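Local coordinates for protein oxidoreductase (Listeria innocua, PDB 3E18) that binds NAD in a Rossmann-fold domain and is probably a dehydrogenase of the GFO/IDH/MocA family, its substrate unknown, at residues V9-G14 against E55-V60; D76-L81 against V92-P97. All coordinates share one frame; numbering follows the deposited sequence. Where two conformers were deposited one is given.

Contact 1 of 2, residues V9-G14 against E55-V60; sequences VIVGYG and ESYEAV. With NAD (nicotinamide-adenine-dinucleotide), chain E.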
ATOM      1  N   VAL A   9      -1.504 -37.843 -20.013  1.00 32.06           N
ATOM      2  CA  VAL A   9      -1.027 -38.524 -18.806  1.00 28.51           C
ATOM      3  C   VAL A   9      -0.669 -37.502 -17.724  1.00 31.87           C
ATOM      4  O   VAL A   9       0.004 -36.499 -17.996  1.00 25.85           O
ATOM      5  CB  VAL A   9       0.149 -39.501 -19.099  1.00 29.91           C
ATOM      6  CG1 VAL A   9       0.814 -39.996 -17.806  1.00 29.12           C
ATOM      7  CG2 VAL A   9      -0.347 -40.688 -19.946  1.00 25.23           C
ATOM      8  N   ILE A  10      -1.153 -37.758 -16.509  1.00 26.54           N
ATOM      9  CA  ILE A  10      -0.852 -36.947 -15.333  1.00 31.07           C
ATOM     10  C   ILE A  10       0.487 -37.380 -14.749  1.00 30.73           C
ATOM     11  O   ILE A  10       0.663 -38.542 -14.370  1.00 31.28           O
ATOM     12  CB  ILE A  10      -1.970 -37.075 -14.244  1.00 30.16           C
ATOM     13  CG1 ILE A  10      -3.344 -36.655 -14.792  1.00 33.76           C
ATOM     14  CG2 ILE A  10      -1.603 -36.328 -12.945  1.00 30.76           C
ATOM     15  CD1 ILE A  10      -3.438 -35.250 -15.290  1.00 38.73           C
ATOM     16  N   VAL A  11       1.435 -36.442 -14.700  1.00 31.65           N
ATOM     17  CA  VAL A  11       2.760 -36.680 -14.113  1.00 29.22           C
ATOM     18  C   VAL A  11       2.885 -35.866 -12.825  1.00 32.26           C
ATOM     19  O   VAL A  11       3.023 -34.638 -12.851  1.00 27.24           O
ATOM     20  CB  VAL A  11       3.902 -36.286 -15.083  1.00 33.19           C
ATOM     21  CG1 VAL A  11       5.249 -36.645 -14.493  1.00 32.51           C
ATOM     22  CG2 VAL A  11       3.709 -36.963 -16.436  1.00 33.15           C
ATOM     23  N   GLY A  12       2.844 -36.562 -11.698  1.00 26.06           N
ATOM     24  CA  GLY A  12       2.803 -35.907 -10.405  1.00 31.48           C
ATOM     25  C   GLY A  12       1.393 -36.044  -9.869  1.00 33.61           C
ATOM     26  O   GLY A  12       0.536 -35.204 -10.133  1.00 33.85           O
ATOM     27  N   TYR A  13       1.148 -37.111  -9.119  1.00 36.89           N
ATOM     28  CA  TYR A  13      -0.183 -37.351  -8.587  1.00 34.38           C
ATOM     29  C   TYR A  13      -0.308 -36.846  -7.143  1.00 38.69           C
ATOM     30  O   TYR A  13      -0.582 -37.606  -6.206  1.00 35.69           O
ATOM     31  CB  TYR A  13      -0.546 -38.832  -8.717  1.00 36.42           C
ATOM     32  CG  TYR A  13      -2.015 -39.113  -8.520  1.00 33.09           C
ATOM     33  CD1 TYR A  13      -2.948 -38.738  -9.478  1.00 28.49           C
ATOM     34  CD2 TYR A  13      -2.468 -39.768  -7.370  1.00 34.24           C
ATOM     35  CE1 TYR A  13      -4.302 -38.996  -9.297  1.00 36.76           C
ATOM     36  CE2 TYR A  13      -3.814 -40.016  -7.173  1.00 31.22           C
ATOM     37  CZ  TYR A  13      -4.723 -39.641  -8.139  1.00 34.21           C
ATOM     38  OH  TYR A  13      -6.058 -39.899  -7.935  1.00 39.34           O
ATOM     39  N   GLY A  14      -0.106 -35.548  -6.966  1.00 34.10           N
ATOM     40  CA  GLY A  14      -0.239 -34.945  -5.647  1.00 37.05           C
ATOM     41  C   GLY A  14      -1.549 -34.195  -5.562  1.00 37.22           C
ATOM     42  O   GLY A  14      -2.513 -34.556  -6.237  1.00 38.99           O
ATOM     43  N   GLU A  55       4.822 -47.400 -14.796  1.00 41.65           N
ATOM     44  CA  GLU A  55       5.900 -47.734 -13.862  1.00 45.75           C
ATOM     45  C   GLU A  55       7.067 -46.744 -13.910  1.00 43.65           C
ATOM     46  O   GLU A  55       7.844 -46.642 -12.956  1.00 43.44           O
ATOM     47  CB  GLU A  55       6.408 -49.165 -14.098  1.00 49.17           C
ATOM     48  CG  GLU A  55       5.376 -50.266 -13.825  1.00 57.93           C
ATOM     49  CD  GLU A  55       4.893 -50.290 -12.378  1.00 65.94           C
ATOM     50  OE1 GLU A  55       5.741 -50.285 -11.458  1.00 67.90           O
ATOM     51  OE2 GLU A  55       3.662 -50.319 -12.163  1.00 69.52           O
ATOM     52  N   SER A  56       7.187 -46.019 -15.019  1.00 42.92           N
ATOM     53  CA  SER A  56       8.263 -45.055 -15.186  1.00 39.96           C
ATOM     54  C   SER A  56       7.823 -43.908 -16.083  1.00 39.16           C
ATOM     55  O   SER A  56       6.894 -44.047 -16.875  1.00 36.92           O
ATOM     56  CB  SER A  56       9.504 -45.731 -15.774  1.00 39.58           C
ATOM     57  OG  SER A  56       9.278 -46.096 -17.123  1.00 45.14           O
ATOM     58  N   TYR A  57       8.508 -42.776 -15.961  1.00 37.17           N
ATOM     59  CA  TYR A  57       8.243 -41.642 -16.833  1.00 37.23           C
ATOM     60  C   TYR A  57       8.680 -41.981 -18.255  1.00 34.91           C
ATOM     61  O   TYR A  57       7.997 -41.642 -19.215  1.00 38.33           O
ATOM     62  CB  TYR A  57       8.927 -40.379 -16.303  1.00 35.07           C
ATOM     63  CG  TYR A  57       8.580 -39.125 -17.072  1.00 34.71           C
ATOM     64  CD1 TYR A  57       7.249 -38.731 -17.248  1.00 35.42           C
ATOM     65  CD2 TYR A  57       9.584 -38.323 -17.615  1.00 34.42           C
ATOM     66  CE1 TYR A  57       6.932 -37.570 -17.967  1.00 32.53           C
ATOM     67  CE2 TYR A  57       9.275 -37.159 -18.322  1.00 31.55           C
ATOM     68  CZ  TYR A  57       7.945 -36.792 -18.486  1.00 34.33           C
ATOM     69  OH  TYR A  57       7.621 -35.647 -19.179  1.00 31.66           O
ATOM     70  N   GLU A  58       9.797 -42.699 -18.370  1.00 38.16           N
ATOM     71  CA  GLU A  58      10.261 -43.279 -19.636  1.00 38.22           C
ATOM     72  C   GLU A  58       9.160 -44.075 -20.355  1.00 37.02           C
ATOM     73  O   GLU A  58       9.020 -43.978 -21.569  1.00 33.86           O
ATOM     74  CB  GLU A  58      11.485 -44.165 -19.364  1.00 42.04           C
ATOM     75  CG  GLU A  58      12.181 -44.758 -20.601  1.00 55.01           C
ATOM     76  CD  GLU A  58      13.325 -45.731 -20.252  1.00 56.22           C
ATOM     77  OE1 GLU A  58      13.489 -46.090 -19.058  1.00 65.00           O
ATOM     78  OE2 GLU A  58      14.061 -46.141 -21.183  1.00 61.19           O
ATOM     79  N   ALA A  59       8.370 -44.842 -19.601  1.00 33.02           N
ATOM     80  CA  ALA A  59       7.278 -45.653 -20.168  1.00 31.26           C
ATOM     81  C   ALA A  59       6.099 -44.825 -20.674  1.00 31.41           C
ATOM     82  O   ALA A  59       5.443 -45.205 -21.647  1.00 34.11           O
ATOM     83  CB  ALA A  59       6.796 -46.680 -19.149  1.00 35.78           C
ATOM     84  N   VAL A  60       5.824 -43.700 -20.007  1.00 28.37           N
ATOM     85  CA  VAL A  60       4.821 -42.747 -20.477  1.00 30.87           C
ATOM     86  C   VAL A  60       5.245 -42.198 -21.832  1.00 33.20           C
ATOM     87  O   VAL A  60       4.463 -42.147 -22.777  1.00 34.09           O
ATOM     88  CB  VAL A  60       4.667 -41.557 -19.495  1.00 30.37           C
ATOM     89  CG1 VAL A  60       3.715 -40.509 -20.056  1.00 32.12           C
ATOM     90  CG2 VAL A  60       4.191 -42.028 -18.143  1.00 30.95           C
TER
HETATM   91  PA  NAD E 360       2.337 -32.120  -4.082  1.00 38.54           P
HETATM   92  O1A NAD E 360       1.021 -32.250  -3.417  1.00 43.57           O
HETATM   93  O2A NAD E 360       3.488 -32.228  -3.169  1.00 41.27           O
HETATM   94  O5B NAD E 360       2.458 -33.191  -5.272  1.00 42.35           O
HETATM   95  C5B NAD E 360       3.571 -33.286  -6.133  1.00 43.64           C
HETATM   96  C4B NAD E 360       3.652 -34.734  -6.605  1.00 38.53           C
HETATM   97  O4B NAD E 360       4.668 -34.892  -7.578  1.00 40.14           O
HETATM   98  C3B NAD E 360       3.989 -35.670  -5.448  1.00 43.75           C
HETATM   99  O3B NAD E 360       3.033 -36.702  -5.400  1.00 36.76           O
HETATM  100  C2B NAD E 360       5.359 -36.210  -5.803  1.00 43.33           C
HETATM  101  O2B NAD E 360       5.551 -37.539  -5.371  1.00 42.25           O
HETATM  102  C1B NAD E 360       5.377 -36.085  -7.315  1.00 41.81           C
HETATM  103  N9A NAD E 360       6.731 -35.994  -7.882  1.00 43.32           N
HETATM  104  C8A NAD E 360       7.825 -35.355  -7.349  1.00 40.11           C
HETATM  105  N7A NAD E 360       8.867 -35.505  -8.201  1.00 42.23           N
HETATM  106  C5A NAD E 360       8.449 -36.233  -9.263  1.00 46.39           C
HETATM  107  C6A NAD E 360       9.098 -36.685 -10.407  1.00 43.49           C
HETATM  108  N6A NAD E 360      10.327 -36.247 -10.677  1.00 39.35           N
HETATM  109  N1A NAD E 360       8.394 -37.431 -11.339  1.00 39.31           N
HETATM  110  C2A NAD E 360       7.061 -37.734 -11.139  1.00 39.51           C
HETATM  111  N3A NAD E 360       6.426 -37.285 -10.000  1.00 44.80           N
HETATM  112  C4A NAD E 360       7.108 -36.549  -9.076  1.00 44.44           C
HETATM  113  O3  NAD E 360       2.392 -30.699  -4.859  1.00 30.37           O
HETATM  114  PN  NAD E 360       1.117 -29.893  -5.379  1.00 33.66           P
HETATM  115  O1N NAD E 360       0.640 -28.972  -4.313  1.00 36.74           O
HETATM  116  O2N NAD E 360       0.168 -30.798  -6.067  1.00 33.42           O
HETATM  117  O5D NAD E 360       1.800 -28.926  -6.507  1.00 29.86           O
HETATM  118  C5D NAD E 360       2.472 -29.427  -7.642  1.00 29.54           C
HETATM  119  C4D NAD E 360       2.575 -28.319  -8.715  1.00 29.44           C
HETATM  120  O4D NAD E 360       1.299 -27.747  -8.939  1.00 35.70           O
HETATM  121  C3D NAD E 360       3.473 -27.166  -8.303  1.00 30.00           C
HETATM  122  O3D NAD E 360       4.115 -26.639  -9.455  1.00 28.42           O
HETATM  123  C2D NAD E 360       2.529 -26.106  -7.774  1.00 33.81           C
HETATM  124  O2D NAD E 360       3.055 -24.821  -8.012  1.00 37.40           O
HETATM  125  C1D NAD E 360       1.288 -26.357  -8.619  1.00 37.48           C
HETATM  126  N1N NAD E 360      -0.004 -25.944  -8.008  1.00 38.11           N
HETATM  127  C2N NAD E 360      -0.778 -25.085  -8.735  1.00 40.47           C
HETATM  128  C3N NAD E 360      -2.009 -24.634  -8.271  1.00 42.63           C
HETATM  129  C7N NAD E 360      -2.901 -23.886  -9.214  1.00 36.73           C
HETATM  130  O7N NAD E 360      -4.045 -23.251  -8.709  1.00 44.48           O
HETATM  131  N7N NAD E 360      -2.613 -23.840 -10.518  1.00 33.66           N
HETATM  132  C4N NAD E 360      -2.486 -25.100  -7.038  1.00 36.56           C
HETATM  133  C5N NAD E 360      -1.704 -25.993  -6.300  1.00 34.24           C
HETATM  134  C6N NAD E 360      -0.466 -26.415  -6.800  1.00 38.87           C
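Val11 sets its two methyl groups against one side of the Tyr57 ring, CG2 lying 3.6 Å from CE1 of the tyrosine, and the two side chains cross at about a right angle. CD1 of the ring meets both branches of the valine, so the fork sits against the CD1-CE1 bond, approaching the ring obliquely. Tyr57 gets there because its CG stands anti to the backbone N (chi1 -174°), which swings the ring back toward the strand; its hydroxyl continues past the valine to the carbonyl O of Leu81. A tyrosine suits this place, offering carbon to the valine and a polar end to a main-chain oxygen.

One helical turn on, Val60 meets Val9 tip to tip, with CG1 of Val60 3.7 Å from CG1 of Val9. Beta-branched valines are short and broad, and suit a close approach of strand and helix. Ser56 is the N-cap of that helix: its OG accepts from Ala59 N at 2.9 Å.

The CG1 methyl of Val11 also reaches C2A of the NAD adenine, at 4.0 Å. Beyond it begins the glycine-rich turn of the Rossmann motif, where Gly12 CA comes within 3.5 Å of NAD O4B and Gly14 CA within 3.2 Å of NAD O5B. Having no side chain, these glycines let the cofactor come this near the main chain, and Gly12 also has a positive phi (106°).

Strand 6-11 runs between strands 30-36 and 68-71 of the parallel sheet, and helix 57-62 packs across all three, with Phe36 and Val69 touching both Tyr57 and Val60.

Contact 2 of 2, residues D76-L81 against V92-P97; sequences DSHKEL and VVCEKP. With NAD (nicotinamide-adenine-dinucleotide), chain E.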
ATOM      1  N   ASP A  76      11.058 -27.453  -9.125  1.00 32.92           N
ATOM      2  CA  ASP A  76      12.425 -27.689  -9.590  1.00 34.23           C
ATOM      3  C   ASP A  76      12.525 -28.769 -10.663  1.00 35.71           C
ATOM      4  O   ASP A  76      13.493 -28.799 -11.422  1.00 36.19           O
ATOM      5  CB  ASP A  76      13.372 -27.982  -8.408  1.00 28.78           C
ATOM      6  CG  ASP A  76      12.983 -29.230  -7.623  1.00 35.36           C
ATOM      7  OD1 ASP A  76      11.824 -29.332  -7.154  1.00 38.06           O
ATOM      8  OD2 ASP A  76      13.855 -30.108  -7.451  1.00 40.63           O
ATOM      9  N   SER A  77      11.516 -29.631 -10.745  1.00 30.79           N
ATOM     10  CA  SER A  77      11.513 -30.706 -11.730  1.00 32.47           C
ATOM     11  C   SER A  77      10.787 -30.385 -13.045  1.00 33.77           C
ATOM     12  O   SER A  77      10.825 -31.192 -13.970  1.00 28.51           O
ATOM     13  CB  SER A  77      10.965 -32.003 -11.105  1.00 32.78           C
ATOM     14  OG  SER A  77       9.684 -31.796 -10.539  1.00 36.35           O
ATOM     15  N   HIS A  78      10.143 -29.219 -13.143  1.00 30.25           N
ATOM     16  CA  HIS A  78       9.279 -28.927 -14.289  1.00 27.17           C
ATOM     17  C   HIS A  78      10.035 -28.915 -15.609  1.00 31.47           C
ATOM     18  O   HIS A  78       9.558 -29.452 -16.597  1.00 27.49           O
ATOM     19  CB  HIS A  78       8.594 -27.572 -14.151  1.00 30.09           C
ATOM     20  CG  HIS A  78       7.516 -27.521 -13.112  1.00 28.21           C
ATOM     21  ND1 HIS A  78       6.845 -26.357 -12.813  1.00 25.62           N
ATOM     22  CD2 HIS A  78       7.001 -28.475 -12.298  1.00 27.10           C
ATOM     23  CE1 HIS A  78       5.959 -26.596 -11.862  1.00 29.15           C
ATOM     24  NE2 HIS A  78       6.032 -27.874 -11.533  1.00 24.72           N
ATOM     25  N   LYS A  79      11.204 -28.286 -15.611  1.00 28.65           N
ATOM     26  CA  LYS A  79      11.943 -28.048 -16.847  1.00 29.56           C
ATOM     27  C   LYS A  79      12.409 -29.355 -17.502  1.00 27.09           C
ATOM     28  O   LYS A  79      12.217 -29.540 -18.701  1.00 31.49           O
ATOM     29  CB  LYS A  79      13.128 -27.124 -16.577  1.00 25.79           C
ATOM     30  CG  LYS A  79      13.968 -26.771 -17.817  1.00 35.11           C
ATOM     31  CD  LYS A  79      15.335 -26.246 -17.401  1.00 38.40           C
ATOM     32  CE  LYS A  79      16.201 -25.935 -18.617  1.00 43.94           C
ATOM     33  NZ  LYS A  79      17.512 -25.312 -18.259  1.00 50.84           N
ATOM     34  N   GLU A  80      13.001 -30.253 -16.711  1.00 29.96           N
ATOM     35  CA  GLU A  80      13.539 -31.519 -17.230  1.00 33.75           C
ATOM     36  C   GLU A  80      12.429 -32.417 -17.774  1.00 32.46           C
ATOM     37  O   GLU A  80      12.568 -32.986 -18.858  1.00 27.57           O
ATOM     38  CB  GLU A  80      14.357 -32.268 -16.159  1.00 38.16           C
ATOM     39  CG  GLU A  80      14.982 -33.591 -16.637  1.00 41.99           C
ATOM     40  CD  GLU A  80      15.824 -34.288 -15.569  1.00 43.53           C
ATOM     41  OE1 GLU A  80      16.905 -33.769 -15.200  1.00 46.63           O
ATOM     42  OE2 GLU A  80      15.401 -35.370 -15.107  1.00 46.37           O
ATOM     43  N   LEU A  81      11.339 -32.534 -17.015  1.00 30.57           N
ATOM     44  CA  LEU A  81      10.190 -33.344 -17.424  1.00 27.89           C
ATOM     45  C   LEU A  81       9.506 -32.799 -18.672  1.00 28.26           C
ATOM     46  O   LEU A  81       9.075 -33.575 -19.520  1.00 29.72           O
ATOM     47  CB  LEU A  81       9.185 -33.490 -16.278  1.00 29.12           C
ATOM     48  CG  LEU A  81       9.735 -34.090 -14.979  1.00 32.86           C
ATOM     49  CD1 LEU A  81       8.682 -34.090 -13.866  1.00 30.31           C
ATOM     50  CD2 LEU A  81      10.305 -35.478 -15.171  1.00 35.09           C
ATOM     51  N   VAL A  92       2.655 -30.525 -23.928  1.00 26.65           N
ATOM     52  CA  VAL A  92       2.864 -30.382 -22.482  1.00 28.56           C
ATOM     53  C   VAL A  92       1.976 -29.311 -21.881  1.00 26.64           C
ATOM     54  O   VAL A  92       1.918 -28.188 -22.389  1.00 26.16           O
ATOM     55  CB  VAL A  92       4.350 -30.033 -22.150  1.00 29.21           C
ATOM     56  CG1 VAL A  92       4.522 -29.682 -20.681  1.00 25.48           C
ATOM     57  CG2 VAL A  92       5.280 -31.169 -22.531  1.00 25.39           C
ATOM     58  N   VAL A  93       1.273 -29.675 -20.807  1.00 24.92           N
ATOM     59  CA  VAL A  93       0.695 -28.688 -19.910  1.00 28.46           C
ATOM     60  C   VAL A  93       1.530 -28.720 -18.628  1.00 30.62           C
ATOM     61  O   VAL A  93       1.749 -29.781 -18.035  1.00 25.27           O
ATOM     62  CB  VAL A  93      -0.817 -28.930 -19.588  1.00 26.75           C
ATOM     63  CG1 VAL A  93      -1.341 -27.837 -18.632  1.00 24.71           C
ATOM     64  CG2 VAL A  93      -1.658 -28.927 -20.852  1.00 29.47           C
ATOM     65  N   CYS A  94       2.007 -27.551 -18.219  1.00 28.73           N
ATOM     66  CA  CYS A  94       2.830 -27.453 -17.030  1.00 27.96           C
ATOM     67  C   CYS A  94       2.194 -26.530 -15.996  1.00 28.61           C
ATOM     68  O   CYS A  94       1.799 -25.413 -16.298  1.00 23.02           O
ATOM     69  CB  CYS A  94       4.226 -26.963 -17.391  1.00 26.92           C
ATOM     70  SG  CYS A  94       5.407 -27.010 -16.049  1.00 30.12           S
ATOM     71  N   GLU A  95       2.106 -27.013 -14.764  1.00 24.72           N
ATOM     72  CA  GLU A  95       1.685 -26.180 -13.653  1.00 28.15           C
ATOM     73  C   GLU A  95       2.569 -24.957 -13.391  1.00 33.18           C
ATOM     74  O   GLU A  95       3.762 -24.964 -13.689  1.00 33.79           O
ATOM     75  CB  GLU A  95       1.577 -27.012 -12.383  1.00 31.59           C
ATOM     76  CG  GLU A  95       0.184 -27.565 -12.156  1.00 25.94           C
ATOM     77  CD  GLU A  95      -0.895 -26.474 -12.020  1.00 32.97           C
ATOM     78  OE1 GLU A  95      -0.581 -25.263 -11.942  1.00 36.69           O
ATOM     79  OE2 GLU A  95      -2.080 -26.836 -12.013  1.00 34.90           O
ATOM     80  N   LYS A  96       1.938 -23.907 -12.861  1.00 32.01           N
ATOM     81  CA  LYS A  96       2.606 -22.683 -12.405  0.50 31.58           C
ATOM     82  C   LYS A  96       3.478 -22.957 -11.174  1.00 32.47           C
ATOM     83  O   LYS A  96       3.179 -23.879 -10.401  1.00 31.72           O
ATOM     84  CB  LYS A  96       1.552 -21.605 -12.078  0.50 32.40           C
ATOM     85  CG  LYS A  96       0.567 -21.970 -10.945  0.50 36.23           C
ATOM     86  CD  LYS A  96       0.776 -21.125  -9.675  0.50 36.10           C
ATOM     87  CE  LYS A  96       1.630 -21.766  -8.588  0.50 37.60           C
ATOM     88  NZ  LYS A  96       0.859 -22.485  -7.534  0.50 27.53           N
ATOM     89  N   PRO A  97       4.586 -22.204 -10.989  1.00 28.31           N
ATOM     90  CA  PRO A  97       5.313 -21.355 -11.935  1.00 30.65           C
ATOM     91  C   PRO A  97       5.969 -22.365 -12.876  1.00 32.65           C
ATOM     92  O   PRO A  97       6.362 -23.449 -12.424  1.00 33.26           O
ATOM     93  CB  PRO A  97       6.349 -20.643 -11.056  1.00 31.91           C
ATOM     94  CG  PRO A  97       6.537 -21.506  -9.883  1.00 29.31           C
ATOM     95  CD  PRO A  97       5.211 -22.194  -9.652  1.00 31.17           C
TER
HETATM   96  PA  NAD E 360       2.337 -32.120  -4.082  1.00 38.54           P
HETATM   97  O1A NAD E 360       1.021 -32.250  -3.417  1.00 43.57           O
HETATM   98  O2A NAD E 360       3.488 -32.228  -3.169  1.00 41.27           O
HETATM   99  O5B NAD E 360       2.458 -33.191  -5.272  1.00 42.35           O
HETATM  100  C5B NAD E 360       3.571 -33.286  -6.133  1.00 43.64           C
HETATM  101  C4B NAD E 360       3.652 -34.734  -6.605  1.00 38.53           C
HETATM  102  O4B NAD E 360       4.668 -34.892  -7.578  1.00 40.14           O
HETATM  103  C3B NAD E 360       3.989 -35.670  -5.448  1.00 43.75           C
HETATM  104  O3B NAD E 360       3.033 -36.702  -5.400  1.00 36.76           O
HETATM  105  C2B NAD E 360       5.359 -36.210  -5.803  1.00 43.33           C
HETATM  106  O2B NAD E 360       5.551 -37.539  -5.371  1.00 42.25           O
HETATM  107  C1B NAD E 360       5.377 -36.085  -7.315  1.00 41.81           C
HETATM  108  N9A NAD E 360       6.731 -35.994  -7.882  1.00 43.32           N
HETATM  109  C8A NAD E 360       7.825 -35.355  -7.349  1.00 40.11           C
HETATM  110  N7A NAD E 360       8.867 -35.505  -8.201  1.00 42.23           N
HETATM  111  C5A NAD E 360       8.449 -36.233  -9.263  1.00 46.39           C
HETATM  112  C6A NAD E 360       9.098 -36.685 -10.407  1.00 43.49           C
HETATM  113  N6A NAD E 360      10.327 -36.247 -10.677  1.00 39.35           N
HETATM  114  N1A NAD E 360       8.394 -37.431 -11.339  1.00 39.31           N
HETATM  115  C2A NAD E 360       7.061 -37.734 -11.139  1.00 39.51           C
HETATM  116  N3A NAD E 360       6.426 -37.285 -10.000  1.00 44.80           N
HETATM  117  C4A NAD E 360       7.108 -36.549  -9.076  1.00 44.44           C
HETATM  118  O3  NAD E 360       2.392 -30.699  -4.859  1.00 30.37           O
HETATM  119  PN  NAD E 360       1.117 -29.893  -5.379  1.00 33.66           P
HETATM  120  O1N NAD E 360       0.640 -28.972  -4.313  1.00 36.74           O
HETATM  121  O2N NAD E 360       0.168 -30.798  -6.067  1.00 33.42           O
HETATM  122  O5D NAD E 360       1.800 -28.926  -6.507  1.00 29.86           O
HETATM  123  C5D NAD E 360       2.472 -29.427  -7.642  1.00 29.54           C
HETATM  124  C4D NAD E 360       2.575 -28.319  -8.715  1.00 29.44           C
HETATM  125  O4D NAD E 360       1.299 -27.747  -8.939  1.00 35.70           O
HETATM  126  C3D NAD E 360       3.473 -27.166  -8.303  1.00 30.00           C
HETATM  127  O3D NAD E 360       4.115 -26.639  -9.455  1.00 28.42           O
HETATM  128  C2D NAD E 360       2.529 -26.106  -7.774  1.00 33.81           C
HETATM  129  O2D NAD E 360       3.055 -24.821  -8.012  1.00 37.40           O
HETATM  130  C1D NAD E 360       1.288 -26.357  -8.619  1.00 37.48           C
HETATM  131  N1N NAD E 360      -0.004 -25.944  -8.008  1.00 38.11           N
HETATM  132  C2N NAD E 360      -0.778 -25.085  -8.735  1.00 40.47           C
HETATM  133  C3N NAD E 360      -2.009 -24.634  -8.271  1.00 42.63           C
HETATM  134  C7N NAD E 360      -2.901 -23.886  -9.214  1.00 36.73           C
HETATM  135  O7N NAD E 360      -4.045 -23.251  -8.709  1.00 44.48           O
HETATM  136  N7N NAD E 360      -2.613 -23.840 -10.518  1.00 33.66           N
HETATM  137  C4N NAD E 360      -2.486 -25.100  -7.038  1.00 36.56           C
HETATM  138  C5N NAD E 360      -1.704 -25.993  -6.300  1.00 34.24           C
HETATM  139  C6N NAD E 360      -0.466 -26.415  -6.800  1.00 38.87           C
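His78 and Cys94 bury the largest areas here, the imidazole reaching from helix 78-87 to strand 91-95 and the loop after it. Cys94 SG sits 4.0 Å from the ring centroid, 31° off the normal, an oblique sulfur-aromatic contact; a small, polarisable thiol lets the ring come close to the strand. With CG of His78 anti to the carbonyl carbon (chi1 -72°), the ring points at the loop beyond the strand. There ND1 gives a weak, bent hydrogen bond of 3.0 Å to Pro97 O, which lies in the ring plane, and it is also bonded to Val98 O. NE2 is hydrogen-bonded to Thr73 O, so both ring nitrogens are engaged by main-chain oxygens, which would hold the ring's rotation.

Helix and strand belong to the beta-alpha-beta unit 68-71, 78-87, 91-95 of the Rossmann fold, and the loop leaving the strand lines the pocket beside the nicotinamide riboside of NAD. The same imidazole edge meets the ribose: CE1 is 3.0 Å from NAD O3D. Lys96 O, the carbonyl of the cis peptide before Pro97, which is third in buried area, accepts from NAD O2D at 2.6 Å. Glu95 OE1 takes the carboxamide N7N of NAD at 2.9 Å in a nearly straight bond (163°), and on its anti side also receives Lys96 N. Its other oxygen, OE2, is bonded to His20 and His122. In one of its two conformers Lys96 NZ bonds weakly to NAD O2D and pairs with Asp176 in a salt bridge; the second conformer makes these bonds less certain.

In the fold
From the N terminus, the chain runs up strand 6-11, through the glycine-rich turn and helix 15-25, then strand 30-36 and helix 40-47, before helix 57-62 returns to the first strand; contact 1 closes that loop of 40 residues. Strand 68-71 follows, and the chain then enters helix 78-87 and strand 91-95, where contact 2 closes a loop of only ten. The two are in series, neither nested nor crossed, with centres about 13 Å apart. The hydroxyl of Tyr57 ties the helix of contact 1 to that of contact 2. Both reach the same parallel sheet, contact 1 beside the adenosine half of NAD and contact 2 beside its nicotinamide riboside.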